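Local atomic coordinates of putative ArsC family related protein (Bacteroides fragilis, PDB entry 3GKX), a protein that is of unknown function but belongs to the ArsC family, whose thioredoxin-like fold it probably shares with arsenate reductases. Residues K5-Q10 against E30-L35; K22-N27 against E114-L119; V66-L71 against G93-R98; K47-L52 against L100-R105. One frame throughout, in Å; residues are numbered along the deposited sequence.

Interaction 1 (K5-Q10 against E30-L35); sequences KTLFLQ and EYTNRL
Strands 7-10 and 32-35 lie side by side and parallel as the two strands of a beta-alpha-beta unit, joined along the chain by helix 15-26, as in thioredoxin-like folds. Three backbone bonds stitch them together: T32 N donates to T6 O, F8 N to T32 O and Q10 N to R34 O, each donor approaching nearly along the C=O axis. The longest of them, from F8 N to T32 O, spans 3.0 Å.

L7, L9, T32 and R34 project from one face of the sheet. There the extended chain of R34 runs alongside L9 in the same direction, and L9 CD2 sits over one face of the guanidinium, 3.5 Å from NE of R34. L7 crosses R34 obliquely, its CD1 reaching CB of R34. On the other face, F8 and Y31 lie side by side and point the same way, with their ring planes 83° apart. F8 CB presses on CD1 of Y31 at 3.3 Å. Y31 reaches this place with CG in the crowded position between backbone N and carbonyl carbon (chi1 66°). N33 OD1 is used twice. It lies at the edge of the F8 ring, 3.4 Å from CD1 of F8, and it also accepts a weak, bent bond (138°) from NE2 of Q10.

Outside the pair, L24 of helix 15-26 packs on both F8 and Y31, while W49 of helix 43-53 packs against L7, L9 and R34. The charged end of R34 is fixed by a salt bridge from NH2 to OE2 of E45 and a hydrogen bond from NE to the carbonyl oxygen of D39.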
# COMPACT_ATOMS: atom_id res chain seq x y z
N LYS B 5 -10.68 10.57 -18.42
CA LYS B 5 -10.84 10.31 -17.00
C LYS B 5 -10.09 9.04 -16.58
O LYS B 5 -10.02 8.70 -15.41
CB LYS B 5 -12.33 10.22 -16.64
CG LYS B 5 -12.98 11.58 -16.33
CD LYS B 5 -14.50 11.49 -16.46
CE LYS B 5 -15.27 12.50 -15.56
NZ LYS B 5 -16.68 12.01 -15.31
N THR B 6 -9.50 8.35 -17.55
CA THR B 6 -8.75 7.16 -17.26
C THR B 6 -7.45 7.14 -18.01
O THR B 6 -7.44 7.06 -19.23
CB THR B 6 -9.56 5.91 -17.62
OG1 THR B 6 -10.88 6.00 -17.04
CG2 THR B 6 -8.88 4.67 -17.12
N LEU B 7 -6.33 7.17 -17.29
CA LEU B 7 -5.04 7.23 -17.96
C LEU B 7 -4.39 5.86 -17.87
O LEU B 7 -4.21 5.32 -16.78
CB LEU B 7 -4.19 8.36 -17.37
CG LEU B 7 -2.79 8.61 -17.95
CD1 LEU B 7 -2.87 9.31 -19.37
CD2 LEU B 7 -1.99 9.46 -16.99
N PHE B 8 -4.11 5.29 -19.05
CA PHE B 8 -3.47 3.98 -19.25
C PHE B 8 -1.99 4.10 -19.67
O PHE B 8 -1.67 4.46 -20.82
CB PHE B 8 -4.20 3.28 -20.37
CG PHE B 8 -3.70 1.90 -20.67
CD1 PHE B 8 -3.39 1.53 -21.99
CD2 PHE B 8 -3.56 0.96 -19.66
CE1 PHE B 8 -2.96 0.22 -22.29
CE2 PHE B 8 -3.11 -0.36 -19.95
CZ PHE B 8 -2.81 -0.73 -21.27
N LEU B 9 -1.08 3.79 -18.74
CA LEU B 9 0.32 3.88 -19.02
C LEU B 9 0.90 2.48 -19.24
O LEU B 9 0.81 1.58 -18.37
CB LEU B 9 1.04 4.60 -17.89
CG LEU B 9 0.78 6.08 -17.65
CD1 LEU B 9 -0.32 6.28 -16.57
CD2 LEU B 9 2.10 6.76 -17.24
N GLN B 10 1.52 2.29 -20.40
CA GLN B 10 1.95 0.96 -20.80
C GLN B 10 3.21 0.97 -21.66
O GLN B 10 3.61 2.02 -22.16
CB GLN B 10 0.81 0.24 -21.57
CG GLN B 10 0.44 0.93 -22.88
CD GLN B 10 0.22 -0.05 -24.00
OE1 GLN B 10 0.44 -1.27 -23.84
NE2 GLN B 10 -0.19 0.46 -25.16
N GLU B 30 -13.35 3.57 -22.05
CA GLU B 30 -12.64 4.65 -22.72
C GLU B 30 -11.48 5.09 -21.83
O GLU B 30 -11.60 5.09 -20.60
CB GLU B 30 -13.58 5.82 -22.99
CG GLU B 30 -14.75 5.45 -23.88
CD GLU B 30 -15.53 6.65 -24.32
OE1 GLU B 30 -15.00 7.47 -25.11
OE2 GLU B 30 -16.69 6.79 -23.87
N TYR B 31 -10.35 5.41 -22.45
CA TYR B 31 -9.14 5.79 -21.74
C TYR B 31 -8.21 6.52 -22.69
O TYR B 31 -8.40 6.51 -23.92
CB TYR B 31 -8.41 4.57 -21.21
CG TYR B 31 -7.86 3.67 -22.31
CD1 TYR B 31 -6.53 3.77 -22.72
CD2 TYR B 31 -8.69 2.74 -22.96
CE1 TYR B 31 -6.03 2.92 -23.74
CE2 TYR B 31 -8.21 1.94 -23.97
CZ TYR B 31 -6.88 2.02 -24.34
OH TYR B 31 -6.41 1.19 -25.32
N THR B 32 -7.20 7.13 -22.11
CA THR B 32 -6.21 7.87 -22.84
C THR B 32 -4.92 7.06 -22.73
O THR B 32 -4.48 6.76 -21.61
CB THR B 32 -6.01 9.23 -22.20
OG1 THR B 32 -7.27 9.92 -22.12
CG2 THR B 32 -4.99 10.06 -22.99
N ASN B 33 -4.35 6.69 -23.88
CA ASN B 33 -3.08 5.94 -23.95
C ASN B 33 -1.92 6.84 -23.54
O ASN B 33 -2.03 8.08 -23.60
CB ASN B 33 -2.86 5.34 -25.35
CG ASN B 33 -1.91 4.12 -25.36
OD1 ASN B 33 -2.19 3.07 -24.76
ND2 ASN B 33 -0.78 4.26 -26.06
N ARG B 34 -0.86 6.21 -23.02
CA ARG B 34 0.41 6.86 -22.68
C ARG B 34 1.48 5.78 -22.52
O ARG B 34 1.29 4.76 -21.84
CB ARG B 34 0.28 7.75 -21.43
CG ARG B 34 1.59 8.34 -20.90
CD ARG B 34 1.37 9.36 -19.76
NE ARG B 34 2.62 9.66 -19.04
CZ ARG B 34 2.73 10.52 -18.03
NH1 ARG B 34 3.91 10.70 -17.47
NH2 ARG B 34 1.67 11.21 -17.57
N LEU B 35 2.61 6.03 -23.19
CA LEU B 35 3.74 5.13 -23.24
C LEU B 35 4.62 5.45 -22.04
O LEU B 35 5.27 6.51 -21.98
CB LEU B 35 4.53 5.34 -24.53
CG LEU B 35 3.79 5.36 -25.88
CD1 LEU B 35 4.54 6.24 -26.93
CD2 LEU B 35 3.49 3.95 -26.44

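Interaction 2 (K22-N27 against E114-L119); sequences KWLIEN and EEWEKL
W23 lays one face of its indole over the beta carbon of W116, which stands 3.9 Å from the centroid of the six-membered ring and close to its normal, a CH-pi contact. The indole of W116 then turns its edge toward that same face, so the two tryptophans form an edge-to-face pair with planes 87° apart. The end of the W23 ring also abuts the other backbone, with CH2 of W23 3.1 Å from W116 O, a carbonyl that already accepts from L119 N. Beside it E117, its chain bent at chi2 (-86°), brings OE2 to the ring edge in plane, 3.6 Å from CZ2 of W23. The other carboxylate oxygen of E117 pairs with K120.

The opposite face of W23 is covered from its own segment. N27, the first residue to leave the helix, sets ND2 3.0 Å above the indole plane near the rim, and the same amide donates to W23 O at 2.9 Å in an almost straight bond (167°). Because N27 N reaches W23 O as well, that carbonyl is gripped twice at the helix end. The N27 amide and the W116 beta carbon thus lie on opposite faces of the W23 ring.

L24 continues the apolar surface, its CG meeting the edge of W116 in plane, 3.9 Å from CZ3 of W116, while CD1 of L119 approaches CD2 of L24. F111 joins both tryptophans, and L24 and W116 both reach F8. Helices 15-26 and 113-116 thus share one face of the central sheet, as the first and last helices do in the thioredoxin-like fold.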
# COMPACT_ATOMS: atom_id res chain seq x y z
N LYS B 22 -6.37 -5.29 -23.92
CA LYS B 22 -7.48 -6.15 -24.37
C LYS B 22 -8.69 -6.10 -23.42
O LYS B 22 -9.81 -5.88 -23.86
CB LYS B 22 -7.02 -7.61 -24.63
CG LYS B 22 -6.28 -7.84 -25.94
CD LYS B 22 -5.82 -9.30 -26.02
CE LYS B 22 -4.47 -9.43 -26.70
NZ LYS B 22 -3.59 -10.45 -26.04
N TRP B 23 -8.44 -6.26 -22.12
CA TRP B 23 -9.47 -6.11 -21.09
C TRP B 23 -10.19 -4.75 -21.08
O TRP B 23 -11.42 -4.71 -21.00
CB TRP B 23 -8.91 -6.45 -19.70
CG TRP B 23 -9.96 -6.54 -18.61
CD1 TRP B 23 -10.54 -7.66 -18.15
CD2 TRP B 23 -10.53 -5.44 -17.88
NE1 TRP B 23 -11.46 -7.35 -17.17
CE2 TRP B 23 -11.47 -5.99 -16.98
CE3 TRP B 23 -10.37 -4.06 -17.92
CZ2 TRP B 23 -12.22 -5.21 -16.10
CZ3 TRP B 23 -11.12 -3.26 -17.05
CH2 TRP B 23 -12.03 -3.84 -16.15
N LEU B 24 -9.46 -3.63 -21.15
CA LEU B 24 -10.14 -2.32 -21.20
C LEU B 24 -11.11 -2.19 -22.38
O LEU B 24 -12.18 -1.60 -22.25
CB LEU B 24 -9.16 -1.15 -21.28
CG LEU B 24 -8.25 -0.77 -20.11
CD1 LEU B 24 -7.23 0.22 -20.67
CD2 LEU B 24 -9.08 -0.20 -18.94
N ILE B 25 -10.71 -2.69 -23.55
CA ILE B 25 -11.59 -2.58 -24.72
C ILE B 25 -12.77 -3.54 -24.61
O ILE B 25 -13.93 -3.14 -24.80
CB ILE B 25 -10.84 -2.76 -26.06
CG1 ILE B 25 -9.67 -1.76 -26.15
CG2 ILE B 25 -11.80 -2.56 -27.18
CD1 ILE B 25 -8.65 -2.07 -27.26
N GLU B 26 -12.48 -4.80 -24.29
CA GLU B 26 -13.52 -5.79 -23.98
C GLU B 26 -14.55 -5.18 -23.02
O GLU B 26 -15.74 -5.32 -23.24
CB GLU B 26 -12.89 -7.06 -23.39
CG GLU B 26 -13.84 -8.22 -23.15
CD GLU B 26 -13.19 -9.31 -22.30
OE1 GLU B 26 -13.08 -9.14 -21.06
OE2 GLU B 26 -12.77 -10.34 -22.88
N ASN B 27 -14.10 -4.49 -21.98
CA ASN B 27 -15.04 -3.94 -21.00
C ASN B 27 -15.63 -2.56 -21.28
O ASN B 27 -16.31 -1.98 -20.42
CB ASN B 27 -14.49 -4.08 -19.57
CG ASN B 27 -14.46 -5.52 -19.12
OD1 ASN B 27 -15.44 -6.03 -18.56
ND2 ASN B 27 -13.37 -6.22 -19.43
N GLU B 114 -9.29 -8.76 -11.18
CA GLU B 114 -10.09 -8.66 -9.96
C GLU B 114 -10.15 -7.19 -9.52
O GLU B 114 -11.19 -6.70 -9.10
CB GLU B 114 -9.52 -9.57 -8.85
N GLU B 115 -9.04 -6.48 -9.67
CA GLU B 115 -8.98 -5.09 -9.22
C GLU B 115 -9.44 -4.11 -10.28
O GLU B 115 -9.98 -3.05 -9.96
CB GLU B 115 -7.57 -4.73 -8.77
CG GLU B 115 -7.10 -5.46 -7.49
CD GLU B 115 -5.66 -5.09 -7.12
OE1 GLU B 115 -4.99 -4.40 -7.95
OE2 GLU B 115 -5.22 -5.46 -6.01
N TRP B 116 -9.23 -4.45 -11.55
CA TRP B 116 -9.60 -3.55 -12.64
C TRP B 116 -11.12 -3.36 -12.79
O TRP B 116 -11.58 -2.43 -13.45
CB TRP B 116 -8.95 -3.99 -13.94
CG TRP B 116 -7.50 -3.66 -13.95
CD1 TRP B 116 -6.61 -3.88 -12.94
CD2 TRP B 116 -6.78 -3.02 -15.00
NE1 TRP B 116 -5.37 -3.42 -13.30
CE2 TRP B 116 -5.44 -2.89 -14.56
CE3 TRP B 116 -7.13 -2.55 -16.27
CZ2 TRP B 116 -4.45 -2.31 -15.35
CZ3 TRP B 116 -6.13 -1.98 -17.06
CH2 TRP B 116 -4.82 -1.86 -16.60
N GLU B 117 -11.88 -4.25 -12.13
CA GLU B 117 -13.33 -4.13 -12.08
C GLU B 117 -13.84 -2.86 -11.38
O GLU B 117 -14.97 -2.46 -11.64
CB GLU B 117 -13.93 -5.37 -11.42
CG GLU B 117 -13.65 -6.68 -12.16
CD GLU B 117 -14.65 -6.97 -13.26
OE1 GLU B 117 -15.84 -6.61 -13.11
OE2 GLU B 117 -14.25 -7.57 -14.28
N LYS B 118 -13.03 -2.21 -10.53
CA LYS B 118 -13.44 -0.94 -9.88
C LYS B 118 -13.72 0.12 -10.94
O LYS B 118 -14.42 1.09 -10.66
CB LYS B 118 -12.37 -0.39 -8.93
CG LYS B 118 -11.92 -1.32 -7.82
CD LYS B 118 -10.51 -0.97 -7.39
CE LYS B 118 -9.84 -2.15 -6.70
NZ LYS B 118 -8.33 -2.06 -6.70
N LEU B 119 -13.16 -0.05 -12.13
CA LEU B 119 -13.38 0.86 -13.27
C LEU B 119 -14.74 0.70 -13.97
O LEU B 119 -15.06 1.51 -14.84
CB LEU B 119 -12.30 0.64 -14.34
CG LEU B 119 -10.84 0.88 -13.94
CD1 LEU B 119 -9.87 0.13 -14.86
CD2 LEU B 119 -10.56 2.37 -13.93

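Interaction 3 (V66-L71 against G93-R98); sequences VVYKEL and GKLVKR
The helix 66-70 approaches a short 3-10 segment, 93-95, most closely where the CA atoms of Y68 and L95 come within 6.1 Å. Each element has its own internal backbone bonds, such as L71 N to V67 O on one side and V96 N to G93 O on the other. The side-chain groups that meet between them are apolar.

L95 carries most of the contact. With CG anti to its carbonyl carbon (chi1 -82°), its isobutyl group reaches across to the helix and divides its branches there. CG of L95 lies against CG1 of V67 at 3.9 Å, the two side chains crossing at about a right angle. CD2 of L95 touches the helix backbone itself, 3.8 Å from Y68 N, while CD1 of L95 meets CD1 of L71 at 4.2 Å. V67 and L71, one helical turn apart, therefore both grip the same leucine.

V67 uses its second methyl for K94. CG2 of V67 packs at 4.0 Å on CD of K94, whose extended chain crosses it at about a right angle before its end leads away from the helix. N62 holds this turn from outside through its side-chain amide, bonded to the carbonyl of K94. L73 and L88 also pack on L95, tying the 3-10 turn to helices 73-76 and 82-89. Such short helices, gathered between the early strands and strand 100-102, are consistent with the helical insertion that ArsC-family proteins carry in their thioredoxin-like fold.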
# COMPACT_ATOMS: atom_id res chain seq x y z
N VAL B 66 15.30 -5.25 -17.08
CA VAL B 66 16.75 -5.42 -17.14
C VAL B 66 17.44 -4.26 -16.37
O VAL B 66 18.51 -4.45 -15.79
CB VAL B 66 17.29 -5.49 -18.62
CG1 VAL B 66 18.69 -6.11 -18.66
CG2 VAL B 66 16.34 -6.27 -19.52
N VAL B 67 16.81 -3.08 -16.37
CA VAL B 67 17.40 -1.88 -15.76
C VAL B 67 17.40 -2.04 -14.24
O VAL B 67 18.39 -1.74 -13.56
CB VAL B 67 16.71 -0.56 -16.21
CG1 VAL B 67 17.25 0.65 -15.43
CG2 VAL B 67 16.87 -0.36 -17.77
N TYR B 68 16.27 -2.52 -13.72
CA TYR B 68 16.19 -3.01 -12.36
C TYR B 68 17.33 -3.98 -11.97
O TYR B 68 17.95 -3.83 -10.91
CB TYR B 68 14.87 -3.74 -12.18
CG TYR B 68 14.50 -3.96 -10.74
CD1 TYR B 68 13.76 -3.01 -10.05
CD2 TYR B 68 14.88 -5.11 -10.08
CE1 TYR B 68 13.41 -3.22 -8.74
CE2 TYR B 68 14.55 -5.33 -8.78
CZ TYR B 68 13.81 -4.38 -8.11
OH TYR B 68 13.48 -4.62 -6.80
N LYS B 69 17.57 -4.96 -12.84
CA LYS B 69 18.53 -6.05 -12.63
C LYS B 69 19.94 -5.50 -12.45
O LYS B 69 20.59 -5.74 -11.43
CB LYS B 69 18.46 -7.01 -13.83
CG LYS B 69 18.99 -8.41 -13.63
CD LYS B 69 19.47 -8.95 -14.98
CE LYS B 69 19.16 -10.42 -15.17
NZ LYS B 69 20.39 -11.25 -14.94
N GLU B 70 20.40 -4.71 -13.43
CA GLU B 70 21.77 -4.22 -13.46
C GLU B 70 22.08 -3.04 -12.52
O GLU B 70 23.24 -2.67 -12.36
CB GLU B 70 22.19 -3.93 -14.90
CG GLU B 70 22.63 -5.18 -15.66
CD GLU B 70 21.98 -5.27 -17.02
OE1 GLU B 70 21.06 -4.48 -17.29
OE2 GLU B 70 22.40 -6.14 -17.82
N LEU B 71 21.04 -2.46 -11.91
CA LEU B 71 21.21 -1.50 -10.81
C LEU B 71 21.04 -2.18 -9.44
O LEU B 71 21.02 -1.51 -8.39
CB LEU B 71 20.20 -0.36 -10.92
CG LEU B 71 20.15 0.66 -12.05
CD1 LEU B 71 18.96 1.56 -11.75
CD2 LEU B 71 21.42 1.49 -12.13
N GLY B 93 11.65 5.37 -17.15
CA GLY B 93 10.33 4.70 -17.25
C GLY B 93 10.40 3.18 -17.30
O GLY B 93 9.43 2.50 -16.95
N LYS B 94 11.55 2.64 -17.72
CA LYS B 94 11.78 1.20 -17.71
C LYS B 94 11.76 0.64 -16.28
O LYS B 94 11.40 -0.52 -16.06
CB LYS B 94 13.09 0.87 -18.40
CG LYS B 94 13.09 1.27 -19.88
CD LYS B 94 14.46 1.08 -20.55
CE LYS B 94 14.45 1.76 -21.92
NZ LYS B 94 15.34 1.12 -22.94
N LEU B 95 12.12 1.50 -15.32
CA LEU B 95 12.06 1.18 -13.91
C LEU B 95 10.62 1.12 -13.31
O LEU B 95 10.43 0.55 -12.23
CB LEU B 95 12.93 2.15 -13.13
CG LEU B 95 14.44 1.89 -13.05
CD1 LEU B 95 15.09 3.05 -12.39
CD2 LEU B 95 14.75 0.62 -12.28
N VAL B 96 9.61 1.67 -13.99
CA VAL B 96 8.24 1.72 -13.43
C VAL B 96 7.42 0.47 -13.79
O VAL B 96 7.38 0.07 -14.94
CB VAL B 96 7.46 2.98 -13.90
CG1 VAL B 96 6.20 3.14 -13.12
CG2 VAL B 96 8.34 4.24 -13.74
N LYS B 97 6.78 -0.15 -12.80
CA LYS B 97 5.80 -1.21 -13.06
C LYS B 97 4.79 -0.79 -14.14
O LYS B 97 4.36 0.37 -14.19
CB LYS B 97 5.07 -1.56 -11.77
CG LYS B 97 4.15 -2.77 -11.88
CD LYS B 97 4.93 -4.06 -11.67
CE LYS B 97 3.99 -5.23 -11.46
NZ LYS B 97 3.50 -5.82 -12.75
N ARG B 98 4.40 -1.74 -14.99
CA ARG B 98 3.42 -1.49 -16.05
C ARG B 98 2.54 -2.72 -16.27
O ARG B 98 2.97 -3.84 -16.03
CB ARG B 98 4.13 -1.12 -17.35
CG ARG B 98 4.84 -2.28 -17.97
CD ARG B 98 6.13 -1.86 -18.59
NE ARG B 98 6.78 -3.01 -19.19
CZ ARG B 98 8.08 -3.10 -19.43
NH1 ARG B 98 8.88 -2.09 -19.12
NH2 ARG B 98 8.58 -4.19 -19.99

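Interaction 4 (K47-L52 against L100-R105); sequences KAWIPL and LVVTER
The indole of W49 and the isopropyl group of V102 cross at about a right angle, the two methyls of the valine set against one face of the ring. CG2 of V102 stands 3.6 Å above the indole plane of W49, over its centre. Measured to the centroid of the five-membered ring, it lies only 16° off the normal, a well-centred CH-pi contact. CG1 of V102 lies over the same face toward the NE1-CD1 bond, 3.3 Å from NE1 of W49. This fit follows from the torsions: V102 puts CG1 anti to its backbone N (chi1 176°), which brings both methyls to bear, while W49 holds CG anti to its carbonyl carbon (chi1 -60°) and so lays the ring down between helix 43-53 and strand 100-102.

One turn further along the helix, beyond the kink at P51, L52 points at the chain that follows the strand and meets its backbone instead of its side chains. CD2 of L52 rests 3.6 Å from T103 O and 3.7 Å from E104 O. CD1 of L52 comes to 2.9 Å from R105 O, a tight approach for a methyl and a carbonyl oxygen. The side chains of T103, E104 and R105 start out away from the helix, leaving these carbonyls to face L52; the hydroxyl of T103 is bonded to F106 O.

W49 and L52 both pack on V107 as well, so the helix reaches across to the neighbouring strand 107-109. The contact is thus apolar, held mainly by van der Waals packing and the CH-pi contact of V102 on W49, with L52 crowded against carbonyl oxygens that it cannot bond.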
# COMPACT_ATOMS: atom_id res chain seq x y z
N LYS B 47 4.22 11.14 -6.85
CA LYS B 47 3.87 11.55 -5.50
C LYS B 47 2.37 11.65 -5.29
O LYS B 47 1.91 11.58 -4.17
CB LYS B 47 4.57 12.86 -5.12
CG LYS B 47 5.95 12.68 -4.47
CD LYS B 47 6.50 14.02 -3.94
CE LYS B 47 7.86 13.81 -3.21
NZ LYS B 47 8.79 14.99 -3.26
N ALA B 48 1.60 11.83 -6.35
CA ALA B 48 0.12 11.76 -6.28
C ALA B 48 -0.38 10.33 -6.53
O ALA B 48 -1.32 9.85 -5.88
CB ALA B 48 -0.52 12.74 -7.27
N TRP B 49 0.25 9.63 -7.48
CA TRP B 49 -0.26 8.29 -7.85
C TRP B 49 -0.04 7.22 -6.80
O TRP B 49 -0.88 6.36 -6.64
CB TRP B 49 0.29 7.81 -9.19
CG TRP B 49 -0.08 8.73 -10.30
CD1 TRP B 49 -1.05 9.68 -10.28
CD2 TRP B 49 0.51 8.78 -11.62
NE1 TRP B 49 -1.09 10.34 -11.49
CE2 TRP B 49 -0.14 9.80 -12.32
CE3 TRP B 49 1.55 8.08 -12.24
CZ2 TRP B 49 0.21 10.15 -13.63
CZ3 TRP B 49 1.88 8.42 -13.55
CH2 TRP B 49 1.21 9.44 -14.22
N ILE B 50 1.07 7.28 -6.06
CA ILE B 50 1.39 6.18 -5.16
C ILE B 50 0.41 6.10 -3.98
O ILE B 50 -0.10 5.01 -3.71
CB ILE B 50 2.86 6.25 -4.69
CG1 ILE B 50 3.79 5.91 -5.84
CG2 ILE B 50 3.10 5.33 -3.46
CD1 ILE B 50 5.25 6.30 -5.57
N PRO B 51 0.18 7.24 -3.27
CA PRO B 51 -0.82 7.25 -2.20
C PRO B 51 -2.21 6.83 -2.66
O PRO B 51 -2.86 6.11 -1.94
CB PRO B 51 -0.84 8.71 -1.70
CG PRO B 51 0.19 9.43 -2.46
CD PRO B 51 0.99 8.47 -3.29
N LEU B 52 -2.62 7.23 -3.86
CA LEU B 52 -3.93 6.83 -4.42
C LEU B 52 -4.01 5.35 -4.65
O LEU B 52 -5.07 4.77 -4.53
CB LEU B 52 -4.18 7.54 -5.75
CG LEU B 52 -5.57 7.83 -6.29
CD1 LEU B 52 -6.53 8.27 -5.19
CD2 LEU B 52 -5.40 8.93 -7.34
N LEU B 100 0.06 0.80 -15.69
CA LEU B 100 -0.57 1.58 -14.61
C LEU B 100 -1.80 2.19 -15.21
O LEU B 100 -1.77 2.60 -16.38
CB LEU B 100 0.31 2.74 -14.16
CG LEU B 100 1.64 2.35 -13.59
CD1 LEU B 100 2.43 3.56 -13.01
CD2 LEU B 100 1.33 1.30 -12.53
N VAL B 101 -2.87 2.29 -14.41
CA VAL B 101 -4.07 3.05 -14.77
C VAL B 101 -4.30 4.07 -13.66
O VAL B 101 -4.22 3.75 -12.48
CB VAL B 101 -5.32 2.15 -14.95
CG1 VAL B 101 -6.54 2.98 -15.36
CG2 VAL B 101 -5.08 1.15 -16.01
N VAL B 102 -4.57 5.31 -14.05
CA VAL B 102 -4.73 6.43 -13.13
C VAL B 102 -6.14 6.98 -13.39
O VAL B 102 -6.49 7.27 -14.55
CB VAL B 102 -3.65 7.52 -13.43
CG1 VAL B 102 -3.83 8.77 -12.58
CG2 VAL B 102 -2.27 6.96 -13.27
N THR B 103 -6.95 7.08 -12.34
CA THR B 103 -8.23 7.81 -12.38
C THR B 103 -8.24 8.72 -11.16
O THR B 103 -7.32 8.65 -10.35
CB THR B 103 -9.47 6.89 -12.30
OG1 THR B 103 -9.47 6.27 -11.02
CG2 THR B 103 -9.42 5.76 -13.36
N GLU B 104 -9.26 9.58 -11.05
CA GLU B 104 -9.40 10.53 -9.96
C GLU B 104 -9.42 9.86 -8.58
O GLU B 104 -8.84 10.36 -7.65
CB GLU B 104 -10.70 11.33 -10.14
CG GLU B 104 -10.61 12.80 -9.69
CD GLU B 104 -11.95 13.39 -9.27
OE1 GLU B 104 -12.97 12.68 -9.35
OE2 GLU B 104 -12.01 14.57 -8.86
N ARG B 105 -10.12 8.75 -8.46
CA ARG B 105 -10.28 8.10 -7.16
C ARG B 105 -9.25 7.00 -6.88
O ARG B 105 -8.97 6.73 -5.72
CB ARG B 105 -11.68 7.49 -7.04
CG ARG B 105 -12.69 8.43 -6.44
CD ARG B 105 -14.07 7.79 -6.28
NE ARG B 105 -14.89 8.61 -5.42
CZ ARG B 105 -16.17 8.40 -5.17
NH1 ARG B 105 -16.81 7.38 -5.74
NH2 ARG B 105 -16.84 9.22 -4.36

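Overall arrangement
Interactions 1, 2 and 4 meet at the central sheet. Strand 7-10 pairs with strand 32-35 in interaction 1 and, on its other side, with strand 100-102 of interaction 4, through probable bonds from L7 N to V102 O and L9 N to L100 O, both 2.7 Å. Interaction 2, centred about 13 Å from the centre of interaction 1, covers the F8 face, while helix 43-53 of interaction 4 packs on the L7 and L9 face. Interaction 3 stands apart in the helical region, its centre about 20 Å from those of interactions 1 and 4. Q10 touches C17, part of a CxxC pattern that might mark a redox site.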